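Side-chain contacts in uncharacterized protein (PDB 6I86), which is of unknown function but is encoded in the crocagin gene cluster and probably takes part in making this ribosomally derived peptide natural product: residues C66-S71 with T111-R116; S83-I88 with T151-R156; A23-N28 with A48-L53. One frame throughout, in Å; residues are numbered along the deposited sequence.

Contact 1: residues C66-S71 with T111-R116; sequences CILRSS and TVPPGR
Leu68 and Val112 mark the nearest backbone approach of C66-S71 and T111-R116, with 7.4 Å between Leu68 CA and Val112 CA. Residues 66-69 are the end of strand 60-69. In the other segment residues 112-114 form the link between two strands. It leaves strand 107-111 of the four-stranded antiparallel sheet and enters strand 115-123 of the five-stranded mixed sheet. Strand 60-69 belongs to that mixed sheet too, but strand 148-154 lies between it and strand 115-123. The contact is made by side chains. The area buried between the segments is small, 98 Å² with both sides summed.

Leu68 carries the contact from its side. Its CB starts toward the link. CG then lies opposite the backbone N (chi1 172°), which carries the isobutyl group out to the link. Leu68 CD2 lies 3.8 Å from Val112 CG1. Val112 CG1 is also 4.0 Å from Leu68 CB, so it rests along the leucine and does not only touch its end. The two side chains meet at a slant. In Val112, CG1 sits opposite the carbonyl carbon (chi1 -63°) and is the branch that does the touching. Pro113 adds a looser contact from its ring, with Pro113 CD 4.2 Å from Leu68 CD2. One leucine methyl thus meets two successive residues of the link.

The backbone of Leu68 is also hydrogen-bonded to Glu5 and Glu6 of strand 4-14, and Val112 packs on Glu6. The carbonyl of Pro113 is hydrogen-bonded to Tyr117 OH. Across the contact the groups are all aliphatic. It rests on dispersion and burial, with Pro113 exposed at its border. Such contacts, unlike hydrogen bonds, have little directional preference.

Contact 2: residues S83-I88 with T151-R156; sequences SELVSI and TLWPER
Leu85 and Trp153 make the closest apolar contact between S83-I88 and T151-R156. Leu85 CD1 lies 3.5 Å from Trp153 CH2 and 3.8 Å from Trp153 CZ2, so it meets the benzo end of the indole. The two side chains cross at about a right angle. The indole reaches Leu85 with its CG between the backbone N and the carbonyl carbon (chi1 64°). A second, looser apolar contact is buried: Ile88 CG2 is 4.2 Å from Leu152 CD2, and these side chains cross at a slant.

The polar contact is indirect. A water is 2.8 Å from Ser87 OG and donates to Glu155 OE1 at 3.0 Å. The carboxylate also comes close to carbon, with Glu155 OE1 3.4 Å from Ser87 CB. Glu155 is poorly ordered, so the bridge should be read with caution. Its other oxygen, OE2, makes a long, weak ion pair with Arg118.

Strand 115-123 runs between the two strands and is hydrogen-bonded to both. Val119 packs on Ile88, and Leu120 on Trp153. The short segments 85-88 and 152-155 run 83° apart. The contact joins next-but-one strands of the five-stranded mixed sheet, which flank strand 115-123, with strand 82-90 outermost.

Contact 3: residues A23-N28 with A48-L53; sequences ASCSIN and AHELVL
A Schellman motif ends helix 38-47 and includes Glu50; Leu51 follows it, and the two meet Cys25 and Ile27 of the loop after strand 17-22. In the motif His49 is the C-prime residue, with a positive phi of 60°. Glu50 N is hydrogen-bonded to Leu45 O, and His49 N to Lys46 O. The chain then enters strand 51-55, which is antiparallel to strand 17-22. Helices 30-34 and 38-47 lie in the connection between these two neighbouring strands. The contact thus joins the beginning of the helical connection to its end.

The apolar part is one methyl against another. Ile27 CD1 lies 3.9 Å from Leu51 CD2, and the two side chains cross at about a right angle. Ile27 has CG1 opposite its backbone N (chi1 -165°) and an extended chain beyond, which brings CD1 to the leucine. Both residues are buried. Leu45 of helix 38-47 packs against them, and also against Cys25 and Glu50, so it is common to the whole contact.

The second pair is a contact of polar atoms at van der Waals distance. Cys25 SG is 3.7 Å from Glu50 OE1. Cys25 is buried, while Glu50 is partly exposed at the margin.

The loop that presents Cys25 and Ile27 is folded on itself. Residues 26-27 form a short 3-10 turn, closed by Asn28 N to Cys25 O at 2.9 Å. The side chain of Asn28 ties the loop back to its start and is also hydrogen-bonded to Asn106 OD1. Asn28 ND2 donates to a lone pair of Ala23 O, in the carbonyl plane, at 3.0 Å with an N-H...O angle of 164°.

Contact 2 lies within the five-stranded mixed sheet, while contact 1 sets a strand of that sheet against the link between the two sheets. They meet directly: the backbone of Ile67 and Arg69 pairs with that of Leu152 by probable hydrogen bonds. Contact 3 involves the other sheet and its helical connection. It reaches contact 2 where His49 packs on Ser87 and Val52 approaches the Ser87 carbonyl, but it does not touch contact 1. Contacts 1 and 3 are mostly buried, whereas contact 2 is partly buried and includes a water bridge. The carboxylates of contacts 2 and 3 come from partly exposed residues, whereas contact 1 has only aliphatic groups.

Contact 1: residues C66-S71 with T111-R116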
ATOM      1  N   CYS A  66       1.568   4.157   6.141  0.63 19.36           N
ATOM      2  CA  CYS A  66       0.594   3.148   6.533  0.63 19.07           C
ATOM      3  C   CYS A  66       0.333   3.265   8.026  0.63 17.27           C
ATOM      4  O   CYS A  66       1.275   3.353   8.821  0.63 18.06           O
ATOM      5  CB  CYS A  66       1.081   1.741   6.190  0.63 19.02           C
ATOM      6  SG  CYS A  66      -0.170   0.457   6.425  0.63 22.60           S
ATOM      7  N   ILE A  67      -0.942   3.265   8.403  1.00 19.63           N
ATOM      8  CA  ILE A  67      -1.357   3.469   9.783  1.00 21.56           C
ATOM      9  C   ILE A  67      -2.324   2.364  10.179  1.00 20.74           C
ATOM     10  O   ILE A  67      -3.307   2.109   9.474  1.00 19.92           O
ATOM     11  CB  ILE A  67      -2.021   4.847   9.975  1.00 23.85           C
ATOM     12  CG1 ILE A  67      -1.066   5.970   9.567  1.00 22.27           C
ATOM     13  CG2 ILE A  67      -2.497   5.023  11.411  1.00 17.36           C
ATOM     14  CD1 ILE A  67      -1.751   7.300   9.373  1.00 18.86           C
ATOM     15  N   LEU A  68      -2.040   1.708  11.300  1.00 19.25           N
ATOM     16  CA  LEU A  68      -3.045   0.928  12.003  1.00 21.30           C
ATOM     17  C   LEU A  68      -3.726   1.862  12.995  1.00 19.12           C
ATOM     18  O   LEU A  68      -3.059   2.460  13.848  1.00 22.32           O
ATOM     19  CB  LEU A  68      -2.427  -0.270  12.721  1.00 16.75           C
ATOM     20  CG  LEU A  68      -3.392  -1.035  13.632  1.00 21.82           C
ATOM     21  CD1 LEU A  68      -4.432  -1.791  12.816  1.00 18.36           C
ATOM     22  CD2 LEU A  68      -2.640  -1.979  14.556  1.00 23.00           C
ATOM     23  N   ARG A  69      -5.039   2.013  12.859  1.00 16.38           N
ATOM     24  CA  ARG A  69      -5.803   2.951  13.665  1.00 19.81           C
ATOM     25  C   ARG A  69      -6.937   2.198  14.349  1.00 20.62           C
ATOM     26  O   ARG A  69      -7.387   1.151  13.876  1.00 19.70           O
ATOM     27  CB  ARG A  69      -6.345   4.104  12.802  1.00 19.41           C
ATOM     28  CG  ARG A  69      -6.592   5.403  13.565  1.00 19.47           C
ATOM     29  CD  ARG A  69      -7.145   6.495  12.651  1.00 22.34           C
ATOM     30  NE  ARG A  69      -6.119   7.153  11.838  1.00 21.01           N
ATOM     31  CZ  ARG A  69      -5.198   7.991  12.308  1.00 20.67           C
ATOM     32  NH1 ARG A  69      -5.163   8.298  13.598  1.00 20.23           N
ATOM     33  NH2 ARG A  69      -4.314   8.533  11.480  1.00 17.85           N
ATOM     34  N   SER A  70      -7.388   2.730  15.486  1.00 18.54           N
ATOM     35  CA  SER A  70      -8.445   2.059  16.235  1.00 25.63           C
ATOM     36  C   SER A  70      -9.793   2.143  15.533  1.00 19.15           C
ATOM     37  O   SER A  70     -10.674   1.323  15.809  1.00 21.16           O
ATOM     38  CB  SER A  70      -8.563   2.647  17.642  1.00 18.43           C
ATOM     39  OG  SER A  70      -9.118   3.950  17.606  1.00 18.06           O
ATOM     40  N   SER A  71      -9.974   3.114  14.645  1.00 18.17           N
ATOM     41  CA  SER A  71     -11.196   3.262  13.865  1.00 18.44           C
ATOM     42  C   SER A  71     -10.868   4.119  12.648  1.00 21.04           C
ATOM     43  O   SER A  71      -9.701   4.427  12.384  1.00 18.40           O
ATOM     44  CB  SER A  71     -12.322   3.862  14.717  1.00 22.50           C
ATOM     45  OG  SER A  71     -12.073   5.225  15.017  1.00 24.70           O
ATOM     46  N   THR A 111       3.676  -4.878  11.134  1.00 24.62           N
ATOM     47  CA  THR A 111       3.175  -6.129  11.688  1.00 26.36           C
ATOM     48  C   THR A 111       2.036  -5.795  12.638  1.00 26.02           C
ATOM     49  O   THR A 111       2.246  -5.127  13.656  1.00 29.02           O
ATOM     50  CB  THR A 111       4.270  -6.916  12.408  1.00 29.00           C
ATOM     51  OG1 THR A 111       5.241  -7.362  11.450  1.00 31.45           O
ATOM     52  CG2 THR A 111       3.671  -8.126  13.113  1.00 31.42           C
ATOM     53  N   VAL A 112       0.835  -6.247  12.297  1.00 25.30           N
ATOM     54  CA  VAL A 112      -0.371  -5.937  13.059  1.00 22.58           C
ATOM     55  C   VAL A 112      -0.942  -7.256  13.566  1.00 28.79           C
ATOM     56  O   VAL A 112      -0.463  -8.322  13.152  1.00 25.27           O
ATOM     57  CB  VAL A 112      -1.380  -5.166  12.194  1.00 23.51           C
ATOM     58  CG1 VAL A 112      -0.794  -3.829  11.761  1.00 23.77           C
ATOM     59  CG2 VAL A 112      -1.785  -6.002  10.989  1.00 22.38           C
ATOM     60  N   PRO A 113      -1.925  -7.253  14.465  1.00 30.23           N
ATOM     61  CA  PRO A 113      -2.577  -8.512  14.843  1.00 30.50           C
ATOM     62  C   PRO A 113      -3.208  -9.177  13.634  1.00 29.29           C
ATOM     63  O   PRO A 113      -3.777  -8.498  12.765  1.00 28.20           O
ATOM     64  CB  PRO A 113      -3.644  -8.068  15.854  1.00 31.63           C
ATOM     65  CG  PRO A 113      -3.095  -6.819  16.437  1.00 37.38           C
ATOM     66  CD  PRO A 113      -2.386  -6.130  15.305  1.00 25.91           C
ATOM     67  N   PRO A 114      -3.119 -10.501  13.535  1.00 31.34           N
ATOM     68  CA  PRO A 114      -3.748 -11.196  12.408  1.00 34.07           C
ATOM     69  C   PRO A 114      -5.252 -10.972  12.404  1.00 35.41           C
ATOM     70  O   PRO A 114      -5.890 -10.848  13.453  1.00 28.68           O
ATOM     71  CB  PRO A 114      -3.405 -12.670  12.657  1.00 39.88           C
ATOM     72  CG  PRO A 114      -2.235 -12.645  13.588  1.00 39.22           C
ATOM     73  CD  PRO A 114      -2.406 -11.424  14.432  1.00 33.88           C
ATOM     74  N   GLY A 115      -5.814 -10.911  11.211  1.00 32.48           N
ATOM     75  CA  GLY A 115      -7.246 -10.779  11.077  1.00 35.00           C
ATOM     76  C   GLY A 115      -7.601  -9.937   9.870  1.00 34.30           C
ATOM     77  O   GLY A 115      -6.784  -9.717   8.982  1.00 33.43           O
ATOM     78  N   ARG A 116      -8.846  -9.474   9.881  1.00 27.64           N
ATOM     79  CA  ARG A 116      -9.459  -8.783   8.759  1.00 28.97           C
ATOM     80  C   ARG A 116      -9.631  -7.310   9.099  1.00 27.61           C
ATOM     81  O   ARG A 116     -10.076  -6.964  10.199  1.00 24.09           O
ATOM     82  CB  ARG A 116     -10.809  -9.421   8.424  1.00 37.46           C
ATOM     83  CG  ARG A 116     -11.600  -8.701   7.364  1.00 46.34           C
ATOM     84  CD  ARG A 116     -12.832  -9.497   6.954  1.00 59.25           C
ATOM     85  NE  ARG A 116     -12.553 -10.925   6.817  1.00 57.84           N
ATOM     86  CZ  ARG A 116     -12.645 -11.593   5.672  1.00 64.28           C
ATOM     87  NH1 ARG A 116     -12.373 -12.891   5.632  1.00 63.31           N
ATOM     88  NH2 ARG A 116     -13.005 -10.964   4.562  1.00 63.00           N
TER

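Contact 2: residues S83-I88 with T151-R156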
ATOM      1  N   SER A  83     -10.328   8.896  -2.381  1.00 33.60           N
ATOM      2  CA  SER A  83     -10.457   8.137  -1.144  1.00 33.58           C
ATOM      3  C   SER A  83     -11.342   6.937  -1.433  1.00 33.04           C
ATOM      4  O   SER A  83     -12.467   7.103  -1.915  1.00 38.93           O
ATOM      5  CB  SER A  83     -11.055   9.005  -0.031  1.00 34.36           C
ATOM      6  OG  SER A  83     -11.377   8.237   1.115  1.00 53.52           O
ATOM      7  N   GLU A  84     -10.842   5.735  -1.159  1.00 24.92           N
ATOM      8  CA  GLU A  84     -11.640   4.541  -1.395  1.00 33.09           C
ATOM      9  C   GLU A  84     -11.543   3.614  -0.196  1.00 23.11           C
ATOM     10  O   GLU A  84     -10.454   3.385   0.340  1.00 22.16           O
ATOM     11  CB  GLU A  84     -11.222   3.819  -2.688  1.00 35.96           C
ATOM     12  CG  GLU A  84      -9.960   2.986  -2.625  1.00 50.99           C
ATOM     13  CD  GLU A  84      -9.712   2.262  -3.930  1.00 51.84           C
ATOM     14  OE1 GLU A  84     -10.683   1.701  -4.483  1.00 45.21           O
ATOM     15  OE2 GLU A  84      -8.559   2.254  -4.403  1.00 38.25           O
ATOM     16  N   LEU A  85     -12.694   3.109   0.229  1.00 23.59           N
ATOM     17  CA  LEU A  85     -12.783   2.191   1.354  1.00 22.52           C
ATOM     18  C   LEU A  85     -12.770   0.765   0.823  1.00 29.79           C
ATOM     19  O   LEU A  85     -13.688   0.357   0.102  1.00 23.73           O
ATOM     20  CB  LEU A  85     -14.056   2.459   2.158  1.00 27.55           C
ATOM     21  CG  LEU A  85     -14.142   1.955   3.600  1.00 38.73           C
ATOM     22  CD1 LEU A  85     -13.027   2.546   4.442  1.00 37.96           C
ATOM     23  CD2 LEU A  85     -15.504   2.282   4.206  1.00 42.59           C
ATOM     24  N   VAL A  86     -11.725   0.013   1.160  1.00 21.73           N
ATOM     25  CA  VAL A  86     -11.657  -1.400   0.808  1.00 29.25           C
ATOM     26  C   VAL A  86     -11.368  -2.199   2.070  1.00 26.94           C
ATOM     27  O   VAL A  86     -11.679  -1.756   3.180  1.00 27.01           O
ATOM     28  CB  VAL A  86     -10.598  -1.667  -0.278  1.00 26.69           C
ATOM     29  CG1 VAL A  86     -11.048  -1.086  -1.610  1.00 28.09           C
ATOM     30  CG2 VAL A  86      -9.251  -1.089   0.134  1.00 21.49           C
ATOM     31  N   SER A  87     -10.773  -3.374   1.910  1.00 23.40           N
ATOM     32  CA  SER A  87     -10.481  -4.232   3.049  1.00 20.87           C
ATOM     33  C   SER A  87      -9.306  -5.130   2.693  1.00 28.59           C
ATOM     34  O   SER A  87      -8.923  -5.255   1.528  1.00 22.73           O
ATOM     35  CB  SER A  87     -11.705  -5.061   3.452  1.00 20.82           C
ATOM     36  OG  SER A  87     -12.127  -5.893   2.386  1.00 25.41           O
ATOM     37  N   ILE A  88      -8.737  -5.755   3.718  1.00 22.27           N
ATOM     38  CA  ILE A  88      -7.638  -6.693   3.523  1.00 27.18           C
ATOM     39  C   ILE A  88      -7.688  -7.736   4.630  1.00 30.65           C
ATOM     40  O   ILE A  88      -8.022  -7.433   5.780  1.00 27.43           O
ATOM     41  CB  ILE A  88      -6.271  -5.973   3.479  1.00 24.68           C
ATOM     42  CG1 ILE A  88      -5.219  -6.884   2.844  1.00 20.67           C
ATOM     43  CG2 ILE A  88      -5.825  -5.534   4.872  1.00 22.39           C
ATOM     44  CD1 ILE A  88      -3.892  -6.208   2.610  1.00 21.74           C
ATOM     45  N   THR A 151      -4.776   3.422   5.674  1.00 20.08           N
ATOM     46  CA  THR A 151      -5.194   3.279   7.061  1.00 15.93           C
ATOM     47  C   THR A 151      -5.994   1.996   7.231  1.00 21.90           C
ATOM     48  O   THR A 151      -6.946   1.746   6.486  1.00 19.43           O
ATOM     49  CB  THR A 151      -6.025   4.476   7.521  1.00 18.91           C
ATOM     50  OG1 THR A 151      -5.294   5.684   7.284  1.00 19.59           O
ATOM     51  CG2 THR A 151      -6.329   4.365   9.009  1.00 19.62           C
ATOM     52  N   LEU A 152      -5.604   1.194   8.215  1.00 15.90           N
ATOM     53  CA  LEU A 152      -6.289  -0.042   8.555  1.00 18.40           C
ATOM     54  C   LEU A 152      -6.976   0.114   9.903  1.00 22.78           C
ATOM     55  O   LEU A 152      -6.443   0.762  10.808  1.00 23.29           O
ATOM     56  CB  LEU A 152      -5.310  -1.221   8.615  1.00 20.80           C
ATOM     57  CG  LEU A 152      -4.801  -1.917   7.349  1.00 24.36           C
ATOM     58  CD1 LEU A 152      -4.032  -0.972   6.433  1.00 27.14           C
ATOM     59  CD2 LEU A 152      -3.938  -3.115   7.730  1.00 21.53           C
ATOM     60  N   TRP A 153      -8.160  -0.477  10.034  1.00 18.88           N
ATOM     61  CA  TRP A 153      -8.790  -0.622  11.337  1.00 22.06           C
ATOM     62  C   TRP A 153      -9.659  -1.868  11.305  1.00 24.81           C
ATOM     63  O   TRP A 153     -10.108  -2.279  10.226  1.00 26.09           O
ATOM     64  CB  TRP A 153      -9.598   0.627  11.744  1.00 19.77           C
ATOM     65  CG  TRP A 153     -10.785   1.001  10.907  1.00 25.76           C
ATOM     66  CD1 TRP A 153     -12.086   0.669  11.140  1.00 27.52           C
ATOM     67  CD2 TRP A 153     -10.786   1.832   9.739  1.00 19.03           C
ATOM     68  NE1 TRP A 153     -12.896   1.220  10.177  1.00 22.44           N
ATOM     69  CE2 TRP A 153     -12.122   1.938   9.303  1.00 20.82           C
ATOM     70  CE3 TRP A 153      -9.785   2.483   9.011  1.00 17.47           C
ATOM     71  CZ2 TRP A 153     -12.484   2.667   8.171  1.00 25.27           C
ATOM     72  CZ3 TRP A 153     -10.146   3.209   7.887  1.00 22.52           C
ATOM     73  CH2 TRP A 153     -11.483   3.297   7.479  1.00 19.50           C
ATOM     74  N   PRO A 154      -9.888  -2.510  12.454  1.00 28.09           N
ATOM     75  CA  PRO A 154     -10.495  -3.848  12.450  1.00 34.53           C
ATOM     76  C   PRO A 154     -11.858  -3.863  11.776  1.00 41.87           C
ATOM     77  O   PRO A 154     -12.698  -2.990  12.006  1.00 32.03           O
ATOM     78  CB  PRO A 154     -10.610  -4.189  13.942  1.00 37.35           C
ATOM     79  CG  PRO A 154      -9.573  -3.347  14.601  1.00 37.57           C
ATOM     80  CD  PRO A 154      -9.553  -2.069  13.819  1.00 27.02           C
ATOM     81  N   GLU A 155     -12.069  -4.869  10.931  1.00 41.74           N
ATOM     82  CA  GLU A 155     -13.371  -5.069  10.307  1.00 57.76           C
ATOM     83  C   GLU A 155     -14.301  -5.750  11.300  1.00 75.20           C
ATOM     84  O   GLU A 155     -14.038  -6.872  11.746  1.00 70.98           O
ATOM     85  CB  GLU A 155     -13.247  -5.874   9.016  1.00 54.75           C
ATOM     86  CG  GLU A 155     -14.511  -5.823   8.173  1.00 56.58           C
ATOM     87  CD  GLU A 155     -14.258  -6.029   6.692  1.00 64.68           C
ATOM     88  OE1 GLU A 155     -13.103  -6.298   6.308  1.00 65.79           O
ATOM     89  OE2 GLU A 155     -15.223  -5.916   5.908  1.00 75.12           O
ATOM     90  N   ARG A 156     -15.387  -5.066  11.637  1.00 65.13           N
ATOM     91  CA  ARG A 156     -16.249  -5.469  12.735  1.00 80.96           C
ATOM     92  C   ARG A 156     -17.660  -5.788  12.248  1.00 88.97           C
ATOM     93  O   ARG A 156     -17.840  -6.565  11.310  1.00 92.00           O
ATOM     94  CB  ARG A 156     -16.277  -4.362  13.790  1.00 80.11           C
ATOM     95  CG  ARG A 156     -14.918  -4.110  14.438  1.00 78.92           C
ATOM     96  CD  ARG A 156     -14.748  -5.037  15.614  1.00 78.03           C
ATOM     97  NE  ARG A 156     -13.363  -5.358  15.962  1.00 75.67           N
ATOM     98  CZ  ARG A 156     -12.702  -4.835  16.989  1.00 63.11           C
ATOM     99  NH1 ARG A 156     -13.290  -3.954  17.788  1.00 66.46           N
ATOM    100  NH2 ARG A 156     -11.450  -5.201  17.226  1.00 54.31           N
TER
HETATM  101  O   HOH W   1     -13.428  -7.914   3.817  1.00 35.25           O

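Contact 3: residues A23-N28 with A48-L53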
ATOM      1  N   ALA A  23       2.367 -11.255   4.251  1.00 27.24           N
ATOM      2  CA  ALA A  23       3.619 -11.879   3.836  1.00 25.22           C
ATOM      3  C   ALA A  23       3.413 -13.322   3.397  1.00 29.23           C
ATOM      4  O   ALA A  23       4.198 -13.843   2.596  1.00 29.64           O
ATOM      5  CB  ALA A  23       4.636 -11.810   4.973  1.00 24.75           C
ATOM      6  N   SER A  24       2.375 -13.981   3.904  1.00 25.50           N
ATOM      7  CA  SER A  24       2.071 -15.362   3.553  1.00 32.35           C
ATOM      8  C   SER A  24       1.266 -15.485   2.266  1.00 30.88           C
ATOM      9  O   SER A  24       1.009 -16.609   1.821  1.00 33.93           O
ATOM     10  CB  SER A  24       1.314 -16.039   4.700  1.00 32.19           C
ATOM     11  OG  SER A  24       0.025 -15.472   4.864  1.00 30.88           O
ATOM     12  N   CYS A  25       0.863 -14.368   1.660  1.00 26.51           N
ATOM     13  CA  CYS A  25       0.076 -14.422   0.435  1.00 27.00           C
ATOM     14  C   CYS A  25       0.887 -15.056  -0.690  1.00 33.14           C
ATOM     15  O   CYS A  25       2.113 -14.918  -0.751  1.00 27.81           O
ATOM     16  CB  CYS A  25      -0.381 -13.019   0.033  1.00 26.55           C
ATOM     17  SG  CYS A  25      -1.489 -12.968  -1.398  1.00 29.36           S
ATOM     18  N   SER A  26       0.186 -15.764  -1.584  1.00 36.28           N
ATOM     19  CA  SER A  26       0.850 -16.472  -2.673  1.00 30.56           C
ATOM     20  C   SER A  26       1.672 -15.534  -3.546  1.00 27.46           C
ATOM     21  O   SER A  26       2.683 -15.950  -4.124  1.00 29.04           O
ATOM     22  CB  SER A  26      -0.186 -17.208  -3.525  1.00 38.76           C
ATOM     23  OG  SER A  26      -1.094 -16.298  -4.122  1.00 36.65           O
ATOM     24  N   ILE A  27       1.262 -14.267  -3.648  1.00 27.07           N
ATOM     25  CA  ILE A  27       1.979 -13.302  -4.473  1.00 29.75           C
ATOM     26  C   ILE A  27       3.394 -13.054  -3.966  1.00 31.74           C
ATOM     27  O   ILE A  27       4.243 -12.561  -4.717  1.00 33.12           O
ATOM     28  CB  ILE A  27       1.175 -11.985  -4.548  1.00 23.29           C
ATOM     29  CG1 ILE A  27       1.690 -11.097  -5.684  1.00 26.83           C
ATOM     30  CG2 ILE A  27       1.214 -11.255  -3.217  1.00 24.62           C
ATOM     31  CD1 ILE A  27       0.784  -9.930  -6.013  1.00 24.52           C
ATOM     32  N   ASN A  28       3.680 -13.394  -2.709  1.00 28.21           N
ATOM     33  CA  ASN A  28       4.996 -13.187  -2.122  1.00 28.39           C
ATOM     34  C   ASN A  28       5.937 -14.366  -2.363  1.00 37.69           C
ATOM     35  O   ASN A  28       6.913 -14.531  -1.622  1.00 44.05           O
ATOM     36  CB  ASN A  28       4.866 -12.910  -0.621  1.00 26.91           C
ATOM     37  CG  ASN A  28       6.022 -12.087  -0.075  1.00 33.09           C
ATOM     38  OD1 ASN A  28       6.672 -11.346  -0.811  1.00 33.73           O
ATOM     39  ND2 ASN A  28       6.278 -12.211   1.224  1.00 30.92           N
ATOM     40  N   ALA A  48     -10.608 -10.867  -3.789  1.00 25.03           N
ATOM     41  CA  ALA A  48     -10.723 -11.676  -2.582  1.00 27.00           C
ATOM     42  C   ALA A  48     -10.232 -10.957  -1.332  1.00 26.16           C
ATOM     43  O   ALA A  48     -10.149 -11.584  -0.271  1.00 25.24           O
ATOM     44  CB  ALA A  48      -9.963 -12.994  -2.757  1.00 26.04           C
ATOM     45  N   HIS A  49      -9.913  -9.666  -1.435  1.00 22.26           N
ATOM     46  CA  HIS A  49      -9.456  -8.850  -0.312  1.00 22.43           C
ATOM     47  C   HIS A  49      -8.179  -9.394   0.319  1.00 26.21           C
ATOM     48  O   HIS A  49      -7.923  -9.163   1.506  1.00 24.41           O
ATOM     49  CB  HIS A  49     -10.552  -8.698   0.752  1.00 24.09           C
ATOM     50  CG  HIS A  49     -11.918  -8.482   0.180  1.00 26.49           C
ATOM     51  ND1 HIS A  49     -12.255  -7.351  -0.533  1.00 27.60           N
ATOM     52  CD2 HIS A  49     -13.029  -9.257   0.204  1.00 26.76           C
ATOM     53  CE1 HIS A  49     -13.516  -7.438  -0.920  1.00 30.62           C
ATOM     54  NE2 HIS A  49     -14.007  -8.584  -0.487  1.00 31.09           N
ATOM     55  N   GLU A  50      -7.370 -10.124  -0.449  1.00 23.36           N
ATOM     56  CA  GLU A  50      -6.055 -10.543   0.012  1.00 25.06           C
ATOM     57  C   GLU A  50      -4.965  -9.528  -0.308  1.00 27.56           C
ATOM     58  O   GLU A  50      -3.879  -9.602   0.278  1.00 25.79           O
ATOM     59  CB  GLU A  50      -5.673 -11.901  -0.590  1.00 22.35           C
ATOM     60  CG  GLU A  50      -6.489 -13.076  -0.077  1.00 30.61           C
ATOM     61  CD  GLU A  50      -5.919 -14.404  -0.530  1.00 34.86           C
ATOM     62  OE1 GLU A  50      -4.685 -14.581  -0.427  1.00 34.71           O
ATOM     63  OE2 GLU A  50      -6.696 -15.267  -0.987  1.00 41.60           O
ATOM     64  N   LEU A  51      -5.222  -8.586  -1.214  1.00 21.50           N
ATOM     65  CA  LEU A  51      -4.274  -7.518  -1.484  1.00 26.29           C
ATOM     66  C   LEU A  51      -5.022  -6.218  -1.729  1.00 23.64           C
ATOM     67  O   LEU A  51      -6.192  -6.208  -2.124  1.00 22.01           O
ATOM     68  CB  LEU A  51      -3.346  -7.851  -2.677  1.00 27.60           C
ATOM     69  CG  LEU A  51      -3.739  -7.781  -4.161  1.00 33.77           C
ATOM     70  CD1 LEU A  51      -3.806  -6.355  -4.706  1.00 24.29           C
ATOM     71  CD2 LEU A  51      -2.743  -8.596  -4.970  1.00 32.51           C
ATOM     72  N   VAL A  52      -4.323  -5.113  -1.478  1.00 21.21           N
ATOM     73  CA  VAL A  52      -4.799  -3.766  -1.766  1.00 25.03           C
ATOM     74  C   VAL A  52      -3.896  -3.174  -2.840  1.00 27.74           C
ATOM     75  O   VAL A  52      -2.671  -3.342  -2.792  1.00 19.45           O
ATOM     76  CB  VAL A  52      -4.815  -2.890  -0.494  1.00 23.76           C
ATOM     77  CG1 VAL A  52      -4.964  -1.417  -0.843  1.00 24.15           C
ATOM     78  CG2 VAL A  52      -5.934  -3.336   0.440  1.00 25.41           C
ATOM     79  N   LEU A  53      -4.499  -2.497  -3.817  1.00 25.95           N
ATOM     80  CA  LEU A  53      -3.801  -2.055  -5.020  1.00 29.16           C
ATOM     81  C   LEU A  53      -3.710  -0.533  -5.023  1.00 27.35           C
ATOM     82  O   LEU A  53      -4.732   0.155  -4.934  1.00 28.64           O
ATOM     83  CB  LEU A  53      -4.516  -2.571  -6.274  1.00 26.63           C
ATOM     84  CG  LEU A  53      -3.852  -2.456  -7.649  1.00 38.31           C
ATOM     85  CD1 LEU A  53      -4.337  -3.582  -8.553  1.00 41.44           C
ATOM     86  CD2 LEU A  53      -4.138  -1.107  -8.297  1.00 35.09           C
TER